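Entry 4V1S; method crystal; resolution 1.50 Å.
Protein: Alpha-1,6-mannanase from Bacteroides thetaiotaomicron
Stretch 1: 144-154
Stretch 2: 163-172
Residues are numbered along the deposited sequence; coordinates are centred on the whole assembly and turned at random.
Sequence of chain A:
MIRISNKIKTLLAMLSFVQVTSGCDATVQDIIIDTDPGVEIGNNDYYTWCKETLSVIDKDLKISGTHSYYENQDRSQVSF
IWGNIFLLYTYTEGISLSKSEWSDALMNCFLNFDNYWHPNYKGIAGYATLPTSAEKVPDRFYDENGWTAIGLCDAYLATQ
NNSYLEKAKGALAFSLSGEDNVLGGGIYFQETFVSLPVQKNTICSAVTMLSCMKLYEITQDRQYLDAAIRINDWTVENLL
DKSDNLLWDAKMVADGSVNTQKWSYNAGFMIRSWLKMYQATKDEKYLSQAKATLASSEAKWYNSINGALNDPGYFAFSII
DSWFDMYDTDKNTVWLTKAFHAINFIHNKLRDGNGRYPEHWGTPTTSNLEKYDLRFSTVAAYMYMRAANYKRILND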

# COMPACT_ATOMS: atom_id res chain seq x y z
N GLU A 144 -6.00 -4.33 -6.29
CA GLU A 144 -6.38 -4.70 -4.92
C GLU A 144 -5.69 -6.00 -4.52
O GLU A 144 -5.24 -6.16 -3.38
CB GLU A 144 -7.90 -4.86 -4.77
CG GLU A 144 -8.65 -3.55 -4.84
CD GLU A 144 -10.16 -3.70 -4.76
OE1 GLU A 144 -10.67 -4.84 -4.86
OE2 GLU A 144 -10.84 -2.63 -4.67
N ASN A 145 -5.61 -6.94 -5.47
CA ASN A 145 -4.94 -8.20 -5.20
C ASN A 145 -3.45 -8.05 -4.92
O ASN A 145 -2.91 -8.77 -4.08
CB ASN A 145 -5.25 -9.26 -6.29
CG ASN A 145 -6.58 -9.95 -6.01
OD1 ASN A 145 -6.62 -10.99 -5.39
ND2 ASN A 145 -7.67 -9.29 -6.37
N GLY A 146 -2.80 -7.12 -5.62
CA GLY A 146 -1.39 -6.82 -5.39
C GLY A 146 -1.11 -6.12 -4.08
O GLY A 146 -0.21 -6.49 -3.34
N TRP A 147 -1.94 -5.12 -3.75
CA TRP A 147 -1.84 -4.51 -2.44
C TRP A 147 -1.94 -5.52 -1.34
O TRP A 147 -1.22 -5.46 -0.33
CB TRP A 147 -2.99 -3.51 -2.24
CG TRP A 147 -2.97 -2.12 -2.87
CD1 TRP A 147 -3.30 -1.76 -4.17
CD2 TRP A 147 -2.74 -0.90 -2.18
NE1 TRP A 147 -3.26 -0.40 -4.31
CE2 TRP A 147 -2.94 0.16 -3.10
CE3 TRP A 147 -2.40 -0.59 -0.85
CZ2 TRP A 147 -2.83 1.52 -2.73
CZ3 TRP A 147 -2.27 0.76 -0.50
CH2 TRP A 147 -2.49 1.79 -1.44
N THR A 148 -2.87 -6.47 -1.52
CA THR A 148 -3.13 -7.49 -0.49
C THR A 148 -1.97 -8.49 -0.42
O THR A 148 -1.49 -8.80 0.67
CB THR A 148 -4.46 -8.22 -0.75
OG1 THR A 148 -5.52 -7.25 -0.78
CG2 THR A 148 -4.74 -9.25 0.29
N ALA A 149 -1.48 -8.92 -1.60
CA ALA A 149 -0.35 -9.83 -1.66
C ALA A 149 0.87 -9.30 -0.91
O ALA A 149 1.54 -10.04 -0.21
CB ALA A 149 0.01 -10.15 -3.11
N ILE A 150 1.15 -8.02 -1.04
CA ILE A 150 2.25 -7.36 -0.32
C ILE A 150 2.06 -7.59 1.17
O ILE A 150 2.98 -8.05 1.84
CB ILE A 150 2.28 -5.86 -0.66
CG1 ILE A 150 2.80 -5.64 -2.09
CG2 ILE A 150 3.20 -5.11 0.29
CD1 ILE A 150 2.35 -4.29 -2.65
N GLY A 151 0.88 -7.27 1.69
CA GLY A 151 0.59 -7.41 3.14
C GLY A 151 0.72 -8.87 3.58
O GLY A 151 1.27 -9.15 4.65
N LEU A 152 0.20 -9.81 2.76
CA LEU A 152 0.26 -11.23 3.13
C LEU A 152 1.69 -11.77 3.10
O LEU A 152 2.03 -12.60 3.94
CB LEU A 152 -0.69 -12.06 2.26
CG LEU A 152 -2.18 -11.66 2.38
CD1 LEU A 152 -2.98 -12.41 1.32
CD2 LEU A 152 -2.69 -11.99 3.78
N CYS A 153 2.51 -11.30 2.17
CA CYS A 153 3.93 -11.66 2.18
C CYS A 153 4.56 -11.20 3.48
O CYS A 153 5.29 -11.95 4.13
CB CYS A 153 4.69 -11.06 1.00
SG CYS A 153 4.37 -11.77 -0.61
N ASP A 154 4.30 -9.95 3.85
CA ASP A 154 4.88 -9.42 5.09
C ASP A 154 4.34 -10.15 6.33
O ASP A 154 5.08 -10.36 7.29
CB ASP A 154 4.63 -7.90 5.16
CG ASP A 154 5.48 -7.13 4.16
OD1 ASP A 154 6.56 -7.63 3.80
OD2 ASP A 154 5.10 -6.01 3.75
N SER A 163 -0.70 -20.43 5.85
CA SER A 163 -1.96 -20.00 5.23
C SER A 163 -1.83 -18.57 4.67
O SER A 163 -2.40 -18.28 3.63
CB SER A 163 -3.14 -20.14 6.19
OG SER A 163 -3.10 -19.18 7.23
N TYR A 164 -1.07 -17.71 5.35
CA TYR A 164 -0.85 -16.35 4.84
C TYR A 164 -0.09 -16.38 3.51
O TYR A 164 -0.44 -15.68 2.56
CB TYR A 164 -0.07 -15.49 5.85
CG TYR A 164 -0.72 -15.30 7.22
CD1 TYR A 164 -2.05 -15.63 7.48
CD2 TYR A 164 0.02 -14.79 8.26
CE1 TYR A 164 -2.60 -15.43 8.76
CE2 TYR A 164 -0.51 -14.59 9.51
CZ TYR A 164 -1.82 -14.89 9.76
OH TYR A 164 -2.33 -14.68 11.01
N LEU A 165 0.94 -17.24 3.43
CA LEU A 165 1.72 -17.37 2.20
C LEU A 165 0.89 -17.97 1.05
O LEU A 165 1.03 -17.55 -0.09
CB LEU A 165 2.96 -18.22 2.47
CG LEU A 165 3.91 -18.31 1.28
CD1 LEU A 165 4.45 -16.93 0.89
CD2 LEU A 165 5.04 -19.28 1.58
N GLU A 166 0.03 -18.93 1.35
CA GLU A 166 -0.84 -19.54 0.35
C GLU A 166 -1.70 -18.46 -0.32
O GLU A 166 -1.82 -18.40 -1.54
CB GLU A 166 -1.71 -20.61 0.99
CG GLU A 166 -2.75 -21.26 0.11
CD GLU A 166 -3.43 -22.44 0.80
OE1 GLU A 166 -3.18 -22.68 2.02
OE2 GLU A 166 -4.22 -23.13 0.13
N LYS A 167 -2.29 -17.59 0.50
CA LYS A 167 -3.13 -16.52 -0.05
C LYS A 167 -2.28 -15.44 -0.72
O LYS A 167 -2.73 -14.83 -1.68
CB LYS A 167 -4.06 -15.92 1.00
CG LYS A 167 -5.19 -16.85 1.41
CD LYS A 167 -6.24 -16.97 0.34
CE LYS A 167 -7.42 -17.82 0.78
NZ LYS A 167 -7.09 -19.23 1.06
N ALA A 168 -1.07 -15.15 -0.22
CA ALA A 168 -0.18 -14.22 -0.93
C ALA A 168 0.07 -14.69 -2.35
O ALA A 168 -0.01 -13.93 -3.30
CB ALA A 168 1.14 -14.05 -0.21
N LYS A 169 0.40 -15.97 -2.48
CA LYS A 169 0.66 -16.56 -3.78
C LYS A 169 -0.58 -16.51 -4.68
O LYS A 169 -0.48 -16.20 -5.89
CB LYS A 169 1.15 -18.01 -3.64
CG LYS A 169 2.55 -18.10 -3.10
CD LYS A 169 2.85 -19.57 -2.83
CE LYS A 169 4.22 -19.79 -2.25
NZ LYS A 169 4.42 -21.23 -1.89
N GLY A 170 -1.74 -16.79 -4.09
CA GLY A 170 -2.97 -16.80 -4.85
C GLY A 170 -3.38 -15.42 -5.29
O GLY A 170 -3.79 -15.22 -6.42
N ALA A 171 -3.26 -14.45 -4.41
CA ALA A 171 -3.58 -13.05 -4.77
C ALA A 171 -2.66 -12.57 -5.90
O ALA A 171 -3.10 -11.94 -6.85
CB ALA A 171 -3.43 -12.16 -3.55
N LEU A 172 -1.36 -12.84 -5.77
CA LEU A 172 -0.39 -12.44 -6.79
C LEU A 172 -0.69 -13.17 -8.11
O LEU A 172 -0.62 -12.57 -9.18
CB LEU A 172 1.04 -12.65 -6.34
CG LEU A 172 2.09 -12.25 -7.39
CD1 LEU A 172 1.86 -10.82 -7.90
CD2 LEU A 172 3.49 -12.42 -6.85

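Two nearly antiparallel helices, their N-to-C directions 155° apart, pack with axes only 8.1 Å apart at closest approach. Such a short spacing goes with small residues at the crossing: the CA atoms of Ala149 and Ala168 lie 4.5 Å apart, and together the stretches bury 416 Å². Leu152 has the largest covered area. Its CA-to-CB bond points toward the partner helix, and Leu152 CB rests 3.6 Å from Tyr164 O and 3.7 Å from Ala168 CB. With chi1 m and chi2 t, the side chain also brings Leu152 CD1 to 3.7 Å from Lys167 CB, so it meets the aliphatic base of a lysine whose end leads away. Ala171, next in covered area, also points toward its partner; its CB sits 3.5 Å from Asn145 O and 4.0 Å from Ala149 CB. Asn145 O already accepts the backbone hydrogen bond from Ala149 N (2.9 Å), and the methyl group packs against it by van der Waals contact. Ala168, one turn before Ala171 on the same helix, also brings its CB to 4.0 Å from Cys153 SG. In return, Ala149 CB lies 3.8 Å from Ala168 O and 4.2 Å from Leu172 CB. No hydrogen bond crosses the interface; methyl and methylene groups and the Cys153 sulfur make the side-chain contacts, several of them against backbone atoms, while each helix keeps its own backbone hydrogen bonds.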